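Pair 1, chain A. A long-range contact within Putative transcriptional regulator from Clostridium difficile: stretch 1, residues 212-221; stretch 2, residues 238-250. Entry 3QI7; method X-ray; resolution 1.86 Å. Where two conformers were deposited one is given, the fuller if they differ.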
# COMPACT_ATOMS: atom_id res chain seq x y z
N LEU A 212 5.56 17.44 18.54
CA LEU A 212 6.38 16.27 18.20
C LEU A 212 7.86 16.53 18.47
O LEU A 212 8.52 15.71 19.12
CB LEU A 212 6.16 15.78 16.78
CG LEU A 212 4.86 15.06 16.47
CD1 LEU A 212 4.71 15.01 14.94
CD2 LEU A 212 4.81 13.66 17.09
N ASN A 213 8.36 17.67 18.01
CA ASN A 213 9.76 17.98 18.22
C ASN A 213 10.15 17.96 19.69
O ASN A 213 11.19 17.38 20.06
CB ASN A 213 10.15 19.27 17.50
CG ASN A 213 10.30 19.06 15.99
OD1 ASN A 213 10.83 18.03 15.56
ND2 ASN A 213 9.82 20.00 15.19
N GLU A 214 9.32 18.58 20.52
CA GLU A 214 9.63 18.63 21.95
C GLU A 214 9.50 17.26 22.60
O GLU A 214 10.36 16.90 23.40
CB GLU A 214 8.78 19.67 22.66
CG GLU A 214 9.05 21.07 22.17
CD GLU A 214 10.51 21.49 22.36
OE1 GLU A 214 11.05 21.28 23.47
OE2 GLU A 214 11.10 22.03 21.39
N ASP A 215 8.48 16.49 22.23
CA ASP A 215 8.28 15.18 22.87
C ASP A 215 9.39 14.16 22.49
O ASP A 215 9.94 13.45 23.36
CB ASP A 215 6.92 14.62 22.54
CG ASP A 215 6.53 13.50 23.49
OD1 ASP A 215 6.14 13.83 24.64
OD2 ASP A 215 6.66 12.31 23.12
N ILE A 216 9.73 14.14 21.20
CA ILE A 216 10.81 13.29 20.71
C ILE A 216 12.11 13.57 21.44
O ILE A 216 12.74 12.65 21.94
CB ILE A 216 10.98 13.41 19.17
CG1 ILE A 216 9.73 12.83 18.47
CG2 ILE A 216 12.25 12.68 18.69
CD1 ILE A 216 9.62 13.16 17.02
N GLU A 217 12.51 14.84 21.55
CA GLU A 217 13.66 15.16 22.39
C GLU A 217 13.57 14.53 23.79
O GLU A 217 14.54 13.98 24.30
CB GLU A 217 13.83 16.68 22.51
CG GLU A 217 14.26 17.31 21.20
CD GLU A 217 14.42 18.81 21.31
OE1 GLU A 217 14.76 19.28 22.42
OE2 GLU A 217 14.22 19.50 20.28
N LYS A 218 12.38 14.59 24.39
CA LYS A 218 12.16 14.03 25.72
C LYS A 218 12.36 12.53 25.78
O LYS A 218 12.95 12.00 26.74
CB LYS A 218 10.77 14.43 26.26
CG LYS A 218 10.71 15.92 26.60
CD LYS A 218 9.58 16.28 27.56
CE LYS A 218 8.21 16.31 26.88
NZ LYS A 218 7.25 17.07 27.73
N GLN A 219 11.87 11.85 24.75
CA GLN A 219 11.92 10.40 24.70
C GLN A 219 13.36 9.91 24.52
O GLN A 219 13.75 8.90 25.12
CB GLN A 219 10.98 9.84 23.61
CG GLN A 219 9.49 10.27 23.74
CD GLN A 219 8.80 9.79 24.99
OE1 GLN A 219 9.32 8.96 25.73
NE2 GLN A 219 7.58 10.31 25.24
N VAL A 220 14.15 10.64 23.72
CA VAL A 220 15.58 10.34 23.55
C VAL A 220 16.39 10.58 24.85
O VAL A 220 17.29 9.81 25.18
CB VAL A 220 16.19 11.16 22.35
CG1 VAL A 220 17.72 11.01 22.28
CG2 VAL A 220 15.54 10.72 21.04
N LYS A 221 16.05 11.62 25.60
CA LYS A 221 16.70 11.83 26.90
C LYS A 221 16.40 10.72 27.89
O LYS A 221 17.27 10.30 28.67
CB LYS A 221 16.29 13.18 27.50
CG LYS A 221 16.94 14.34 26.80
CD LYS A 221 16.54 15.68 27.42
CE LYS A 221 16.67 16.82 26.41
NZ LYS A 221 17.30 18.00 27.04
N GLU A 238 7.18 13.28 8.17
CA GLU A 238 8.13 14.32 7.81
C GLU A 238 8.90 14.89 9.02
O GLU A 238 10.14 15.00 9.01
CB GLU A 238 7.40 15.45 7.04
CG GLU A 238 8.41 16.41 6.33
CD GLU A 238 7.75 17.54 5.51
OE1 GLU A 238 6.79 18.19 6.02
OE2 GLU A 238 8.20 17.79 4.36
N VAL A 239 8.14 15.27 10.05
CA VAL A 239 8.70 15.79 11.31
C VAL A 239 9.61 14.73 11.95
O VAL A 239 10.74 15.04 12.36
CB VAL A 239 7.59 16.19 12.31
CG1 VAL A 239 8.19 16.49 13.69
CG2 VAL A 239 6.74 17.36 11.76
N ILE A 240 9.14 13.48 11.98
CA ILE A 240 9.88 12.37 12.61
C ILE A 240 11.19 11.99 11.91
O ILE A 240 12.21 11.75 12.57
CB ILE A 240 8.98 11.11 12.74
CG1 ILE A 240 7.91 11.37 13.79
CG2 ILE A 240 9.77 9.83 13.13
CD1 ILE A 240 6.72 10.44 13.71
N LEU A 241 11.14 11.89 10.59
CA LEU A 241 12.33 11.58 9.79
C LEU A 241 13.35 12.73 9.84
O LEU A 241 14.54 12.50 9.98
CB LEU A 241 11.92 11.28 8.36
CG LEU A 241 11.32 9.88 8.12
CD1 LEU A 241 10.75 9.77 6.71
CD2 LEU A 241 12.34 8.76 8.41
N THR A 242 12.87 13.96 9.72
CA THR A 242 13.73 15.13 9.85
C THR A 242 14.47 15.14 11.19
O THR A 242 15.69 15.32 11.22
CB THR A 242 12.91 16.41 9.67
OG1 THR A 242 12.26 16.36 8.39
CG2 THR A 242 13.81 17.68 9.75
N LYS A 243 13.76 14.94 12.29
CA LYS A 243 14.39 14.92 13.62
C LYS A 243 15.35 13.71 13.80
O LYS A 243 16.37 13.83 14.51
CB LYS A 243 13.33 14.98 14.72
CG LYS A 243 13.83 15.22 16.12
CD LYS A 243 14.36 16.62 16.28
CE LYS A 243 14.07 17.20 17.62
NZ LYS A 243 14.79 18.50 17.74
N ALA A 244 15.03 12.58 13.17
CA ALA A 244 15.89 11.38 13.20
C ALA A 244 17.29 11.66 12.67
O ALA A 244 18.26 11.08 13.15
CB ALA A 244 15.27 10.25 12.37
N LEU A 245 17.39 12.54 11.66
CA LEU A 245 18.70 12.91 11.11
C LEU A 245 19.58 13.61 12.16
O LEU A 245 20.80 13.46 12.16
CB LEU A 245 18.55 13.79 9.84
CG LEU A 245 17.91 13.08 8.63
CD1 LEU A 245 17.98 13.95 7.38
CD2 LEU A 245 18.52 11.68 8.32
N GLU A 246 18.95 14.35 13.06
CA GLU A 246 19.63 15.08 14.13
C GLU A 246 19.94 14.19 15.34
O GLU A 246 21.07 14.18 15.84
CB GLU A 246 18.76 16.27 14.55
CG GLU A 246 19.36 17.23 15.60
CD GLU A 246 18.28 17.98 16.39
OE1 GLU A 246 17.26 18.37 15.78
OE2 GLU A 246 18.44 18.15 17.62
N LEU A 247 18.97 13.43 15.81
CA LEU A 247 19.11 12.67 17.08
C LEU A 247 19.51 11.19 16.87
O LEU A 247 19.90 10.51 17.84
CB LEU A 247 17.80 12.75 17.89
CG LEU A 247 17.38 14.10 18.49
CD1 LEU A 247 16.08 13.95 19.31
CD2 LEU A 247 18.48 14.69 19.37
N LYS A 248 19.36 10.71 15.65
CA LYS A 248 19.94 9.46 15.16
C LYS A 248 19.28 8.26 15.79
O LYS A 248 19.92 7.26 16.11
CB LYS A 248 21.45 9.43 15.34
CG LYS A 248 22.17 10.63 14.73
CD LYS A 248 23.16 10.19 13.68
CE LYS A 248 24.15 11.30 13.34
NZ LYS A 248 23.57 12.23 12.35
N TYR A 249 17.96 8.36 15.91
CA TYR A 249 17.16 7.28 16.43
C TYR A 249 16.73 6.38 15.29
O TYR A 249 17.26 6.49 14.19
CB TYR A 249 15.99 7.83 17.29
CG TYR A 249 15.10 8.89 16.67
CD1 TYR A 249 14.14 8.57 15.72
CD2 TYR A 249 15.18 10.21 17.09
CE1 TYR A 249 13.27 9.55 15.19
CE2 TYR A 249 14.34 11.20 16.56
CZ TYR A 249 13.40 10.88 15.62
OH TYR A 249 12.59 11.87 15.13
N ILE A 250 15.80 5.47 15.57
CA ILE A 250 15.32 4.53 14.56
C ILE A 250 13.93 4.91 14.05
O ILE A 250 13.05 5.30 14.84
CB ILE A 250 15.27 3.08 15.12
CG1 ILE A 250 16.65 2.60 15.57
CG2 ILE A 250 14.72 2.12 14.11
CD1 ILE A 250 16.58 1.59 16.75
O HOH W 1 11.66 17.58 12.97

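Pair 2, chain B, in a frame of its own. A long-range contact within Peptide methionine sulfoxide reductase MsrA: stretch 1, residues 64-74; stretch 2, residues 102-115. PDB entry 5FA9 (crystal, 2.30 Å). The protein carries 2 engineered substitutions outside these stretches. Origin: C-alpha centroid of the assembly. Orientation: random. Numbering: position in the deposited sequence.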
# COMPACT_ATOMS: atom_id res chain seq x y z
N SER B 64 -5.66 -7.01 -10.26
CA SER B 64 -5.22 -5.86 -11.05
C SER B 64 -6.24 -4.73 -10.99
O SER B 64 -7.40 -4.95 -10.66
CB SER B 64 -4.98 -6.27 -12.51
OG SER B 64 -6.17 -6.73 -13.11
N LEU B 65 -5.78 -3.52 -11.31
CA LEU B 65 -6.67 -2.37 -11.42
C LEU B 65 -7.76 -2.64 -12.45
O LEU B 65 -8.90 -2.18 -12.30
CB LEU B 65 -5.88 -1.12 -11.81
CG LEU B 65 -6.67 0.18 -11.98
CD1 LEU B 65 -7.42 0.52 -10.70
CD2 LEU B 65 -5.76 1.32 -12.39
N GLN B 66 -7.41 -3.39 -13.49
CA GLN B 66 -8.35 -3.75 -14.54
C GLN B 66 -9.54 -4.54 -14.00
O GLN B 66 -10.69 -4.26 -14.34
CB GLN B 66 -7.65 -4.55 -15.65
CG GLN B 66 -6.81 -3.70 -16.60
CD GLN B 66 -5.70 -2.94 -15.90
OE1 GLN B 66 -4.97 -3.49 -15.08
NE2 GLN B 66 -5.56 -1.66 -16.23
N GLU B 67 -9.25 -5.53 -13.16
CA GLU B 67 -10.31 -6.34 -12.56
C GLU B 67 -11.15 -5.52 -11.59
O GLU B 67 -12.38 -5.65 -11.56
CB GLU B 67 -9.73 -7.56 -11.85
CG GLU B 67 -10.78 -8.42 -11.16
CD GLU B 67 -10.22 -9.70 -10.57
OE1 GLU B 67 -10.96 -10.39 -9.84
OE2 GLU B 67 -9.05 -10.02 -10.85
N LEU B 68 -10.50 -4.67 -10.81
CA LEU B 68 -11.19 -3.82 -9.85
C LEU B 68 -12.17 -2.87 -10.53
O LEU B 68 -13.28 -2.66 -10.05
CB LEU B 68 -10.19 -3.01 -9.02
CG LEU B 68 -9.42 -3.78 -7.94
CD1 LEU B 68 -8.54 -2.83 -7.15
CD2 LEU B 68 -10.37 -4.52 -7.02
N LEU B 69 -11.75 -2.31 -11.66
CA LEU B 69 -12.62 -1.43 -12.43
C LEU B 69 -13.71 -2.23 -13.12
O LEU B 69 -14.81 -1.72 -13.36
CB LEU B 69 -11.80 -0.63 -13.45
CG LEU B 69 -10.85 0.41 -12.85
CD1 LEU B 69 -10.12 1.17 -13.95
CD2 LEU B 69 -11.60 1.36 -11.93
N ALA B 70 -13.40 -3.48 -13.45
CA ALA B 70 -14.39 -4.38 -14.03
C ALA B 70 -15.49 -4.68 -13.01
O ALA B 70 -16.68 -4.66 -13.35
CB ALA B 70 -13.73 -5.67 -14.50
N HIS B 71 -15.09 -4.95 -11.77
CA HIS B 71 -16.04 -5.15 -10.68
C HIS B 71 -16.87 -3.89 -10.46
O HIS B 71 -18.08 -3.97 -10.22
CB HIS B 71 -15.32 -5.53 -9.39
CG HIS B 71 -14.83 -6.95 -9.35
ND1 HIS B 71 -15.69 -8.03 -9.25
CD2 HIS B 71 -13.58 -7.46 -9.40
CE1 HIS B 71 -14.98 -9.14 -9.24
NE2 HIS B 71 -13.70 -8.83 -9.33
N TYR B 72 -16.20 -2.74 -10.52
CA TYR B 72 -16.85 -1.46 -10.28
C TYR B 72 -17.97 -1.19 -11.28
O TYR B 72 -19.09 -0.84 -10.89
CB TYR B 72 -15.82 -0.33 -10.34
CG TYR B 72 -16.42 1.06 -10.29
CD1 TYR B 72 -16.99 1.55 -9.13
CD2 TYR B 72 -16.39 1.88 -11.41
CE1 TYR B 72 -17.54 2.81 -9.08
CE2 TYR B 72 -16.93 3.15 -11.37
CZ TYR B 72 -17.51 3.61 -10.21
OH TYR B 72 -18.05 4.88 -10.17
N PHE B 73 -17.68 -1.37 -12.56
CA PHE B 73 -18.67 -1.15 -13.61
C PHE B 73 -19.77 -2.21 -13.57
O PHE B 73 -20.87 -1.99 -14.09
CB PHE B 73 -18.01 -1.13 -14.99
CG PHE B 73 -17.46 0.22 -15.37
CD1 PHE B 73 -16.16 0.57 -15.06
CD2 PHE B 73 -18.25 1.13 -16.06
CE1 PHE B 73 -15.65 1.81 -15.41
CE2 PHE B 73 -17.75 2.37 -16.42
CZ PHE B 73 -16.45 2.71 -16.09
N ARG B 74 -19.47 -3.35 -12.96
CA ARG B 74 -20.44 -4.44 -12.85
C ARG B 74 -21.57 -4.09 -11.89
O ARG B 74 -22.71 -4.50 -12.09
CB ARG B 74 -19.73 -5.72 -12.40
CG ARG B 74 -20.67 -6.86 -12.05
CD ARG B 74 -19.97 -7.92 -11.22
NE ARG B 74 -20.70 -9.18 -11.19
CZ ARG B 74 -20.27 -10.27 -10.57
NH1 ARG B 74 -19.10 -10.26 -9.94
NH2 ARG B 74 -21.00 -11.38 -10.59
N SER B 102 0.11 7.43 -12.04
CA SER B 102 0.46 6.36 -12.97
C SER B 102 -0.78 5.59 -13.41
O SER B 102 -0.73 4.82 -14.38
CB SER B 102 1.47 5.41 -12.33
OG SER B 102 0.90 4.70 -11.24
N MET B 103 -1.89 5.79 -12.71
CA MET B 103 -3.12 5.07 -12.99
C MET B 103 -4.00 5.79 -14.01
O MET B 103 -4.95 5.20 -14.54
CB MET B 103 -3.92 4.84 -11.71
CG MET B 103 -3.23 3.99 -10.66
SD MET B 103 -4.29 3.70 -9.24
CE MET B 103 -3.25 2.64 -8.24
N ILE B 104 -3.69 7.05 -14.28
CA ILE B 104 -4.54 7.91 -15.11
C ILE B 104 -4.85 7.31 -16.48
O ILE B 104 -6.01 7.23 -16.88
CB ILE B 104 -3.90 9.30 -15.31
CG1 ILE B 104 -3.70 9.99 -13.97
CG2 ILE B 104 -4.77 10.15 -16.21
CD1 ILE B 104 -3.06 11.36 -14.08
N LYS B 105 -3.81 6.86 -17.18
CA LYS B 105 -4.00 6.32 -18.52
C LYS B 105 -4.70 4.97 -18.49
O LYS B 105 -5.42 4.62 -19.42
CB LYS B 105 -2.65 6.21 -19.24
CG LYS B 105 -2.65 6.86 -20.61
CD LYS B 105 -1.45 7.78 -20.79
CE LYS B 105 -1.67 8.74 -21.95
NZ LYS B 105 -0.92 10.02 -21.78
N GLU B 106 -4.50 4.22 -17.41
CA GLU B 106 -5.19 2.94 -17.24
C GLU B 106 -6.68 3.16 -16.99
O GLU B 106 -7.52 2.48 -17.58
CB GLU B 106 -4.58 2.14 -16.09
CG GLU B 106 -3.19 1.60 -16.38
CD GLU B 106 -2.63 0.80 -15.21
OE1 GLU B 106 -3.26 -0.21 -14.83
OE2 GLU B 106 -1.57 1.18 -14.68
N ILE B 107 -6.99 4.12 -16.13
CA ILE B 107 -8.38 4.44 -15.81
C ILE B 107 -9.12 4.98 -17.03
O ILE B 107 -10.23 4.55 -17.34
CB ILE B 107 -8.47 5.47 -14.67
CG1 ILE B 107 -7.87 4.90 -13.38
CG2 ILE B 107 -9.92 5.88 -14.43
CD1 ILE B 107 -7.76 5.91 -12.26
N ASN B 108 -8.49 5.93 -17.73
CA ASN B 108 -9.10 6.52 -18.92
C ASN B 108 -9.34 5.50 -20.03
O ASN B 108 -10.39 5.52 -20.67
CB ASN B 108 -8.22 7.66 -19.46
CG ASN B 108 -8.22 8.87 -18.55
OD1 ASN B 108 -9.20 9.16 -17.87
ND2 ASN B 108 -7.11 9.60 -18.54
N SER B 109 -8.38 4.61 -20.23
CA SER B 109 -8.49 3.57 -21.25
C SER B 109 -9.64 2.62 -20.95
O SER B 109 -10.33 2.16 -21.87
CB SER B 109 -7.18 2.79 -21.37
OG SER B 109 -6.12 3.63 -21.79
N PHE B 110 -9.84 2.31 -19.68
CA PHE B 110 -10.89 1.37 -19.28
C PHE B 110 -12.28 1.98 -19.45
O PHE B 110 -13.22 1.28 -19.81
CB PHE B 110 -10.68 0.91 -17.83
CG PHE B 110 -11.38 -0.38 -17.50
CD1 PHE B 110 -12.69 -0.37 -17.06
CD2 PHE B 110 -10.73 -1.59 -17.65
CE1 PHE B 110 -13.34 -1.56 -16.75
CE2 PHE B 110 -11.37 -2.78 -17.35
CZ PHE B 110 -12.68 -2.76 -16.90
N VAL B 111 -12.39 3.28 -19.18
CA VAL B 111 -13.66 3.98 -19.37
C VAL B 111 -14.03 4.01 -20.85
O VAL B 111 -15.18 3.78 -21.22
CB VAL B 111 -13.60 5.41 -18.81
CG1 VAL B 111 -14.89 6.16 -19.13
CG2 VAL B 111 -13.36 5.39 -17.31
N LYS B 112 -13.04 4.30 -21.69
CA LYS B 112 -13.23 4.28 -23.14
C LYS B 112 -13.60 2.87 -23.60
O LYS B 112 -14.41 2.70 -24.50
CB LYS B 112 -11.97 4.76 -23.85
CG LYS B 112 -11.60 6.21 -23.57
CD LYS B 112 -10.28 6.58 -24.24
CE LYS B 112 -9.83 7.97 -23.83
NZ LYS B 112 -8.39 8.20 -24.16
N PHE B 113 -12.98 1.88 -22.97
CA PHE B 113 -13.28 0.48 -23.24
C PHE B 113 -14.74 0.16 -22.92
O PHE B 113 -15.42 -0.51 -23.69
CB PHE B 113 -12.35 -0.43 -22.43
CG PHE B 113 -12.70 -1.89 -22.50
CD1 PHE B 113 -12.36 -2.64 -23.62
CD2 PHE B 113 -13.36 -2.51 -21.46
CE1 PHE B 113 -12.68 -3.98 -23.69
CE2 PHE B 113 -13.68 -3.86 -21.52
CZ PHE B 113 -13.34 -4.59 -22.64
N MET B 114 -15.21 0.64 -21.77
CA MET B 114 -16.58 0.39 -21.33
C MET B 114 -17.61 1.12 -22.18
O MET B 114 -18.75 0.66 -22.30
CB MET B 114 -16.74 0.79 -19.86
CG MET B 114 -16.00 -0.11 -18.88
SD MET B 114 -16.49 -1.84 -19.03
CE MET B 114 -18.25 -1.71 -18.69
N GLN B 115 -17.21 2.25 -22.75
CA GLN B 115 -18.11 3.06 -23.58
C GLN B 115 -18.62 2.28 -24.79
O GLN B 115 -19.74 2.51 -25.26
CB GLN B 115 -17.41 4.34 -24.03
CG GLN B 115 -18.30 5.30 -24.81
CD GLN B 115 -19.49 5.77 -24.01
OE1 GLN B 115 -19.39 6.68 -23.18
NE2 GLN B 115 -20.65 5.15 -24.24
O HOH W 2 -7.03 -0.25 -18.07
O HOH W 3 -2.30 -2.78 -13.85

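Pair 1 and pair 2 each pack two helices side by side, running in broadly the same direction at a moderate angle. The helix directions differ by 45° in pair 1 and 43° in pair 2, and both crossings have the same negative sign. The axes come within 10.3 Å and 10.6 Å of each other. Fourteen central residues superpose with an RMSD of 0.4 Å. The buried areas are also similar, 503 Å² and 550 Å².

Leu A212 matches Leu B65, and both point toward the partner helix. In pair 1, CB of Leu A212 lies 3.8 Å from CG1 of Val A239. In pair 2, CD2 of Leu B65 touches CB of Met B103 at 4.0 Å and OE1 of Glu B106 at 3.8 Å.

Asn A213 matches Gln B66, and Val A239 matches Glu B106. Here one pair places a polar group against an apolar one, and the other joins two polar groups. OD1 of Asn A213 sits 3.6 Å from CG1 of Val A239. A water also links the two residues, donating to OD1 of Asn A213 and to O of Val A239, both at 2.8 Å. In pair 2 the link is direct. NE2 of Gln B66 donates to OE1 of Glu B106 at 3.1 Å, with a nearly straight angle of 172°. Two waters add further bridges between these residues.

Ile A216 matches Leu B69, and Ile A240 matches Ile B107. The isoleucines on the second helix superpose almost exactly. CD1 of Ile A216 is 4.1 Å from CG1 of Ile A240, and CD1 of Leu B69 is 4.4 Å from CG1 of Ile B107. Both positions on the first helix therefore reach the same apolar partner.

The clearest difference is at Lys A243 and Phe B110. Both point toward the first helix and both have chi1 in the t well. The aliphatic part of Lys A243 packs on Ile A216, with CG of the lysine 3.9 Å from CG2 of the isoleucine. Its NZ then forms a salt bridge with OE2 of Glu A217 at 2.8 Å. NZ also bonds OE1 of Glu A246 at 3.2 Å, so the charge has two acidic partners. Phe B110 instead fills a hole among Gln B66, Leu B69, Ala B70 and Phe B73. CB of Leu B69 lies over one face of its ring, 3.9 Å from the centroid. Ala B70 takes the place of Glu A217, and its CB is 3.9 Å from CZ of Phe B110.

Val A220 matches Phe B73, and Leu A247 matches Met B114. All four point toward the partner helix. CG2 of Val A220 meets CD1 of Leu A247 at 3.7 Å. In pair 2 the larger ring is covered by the methionine: CG of Met B114 stands 3.6 Å from the Phe B73 ring centroid, almost on the ring normal. The Phe B73 and Phe B110 rings also meet obliquely, with CD1 of Phe B73 3.9 Å from CE1 of Phe B110.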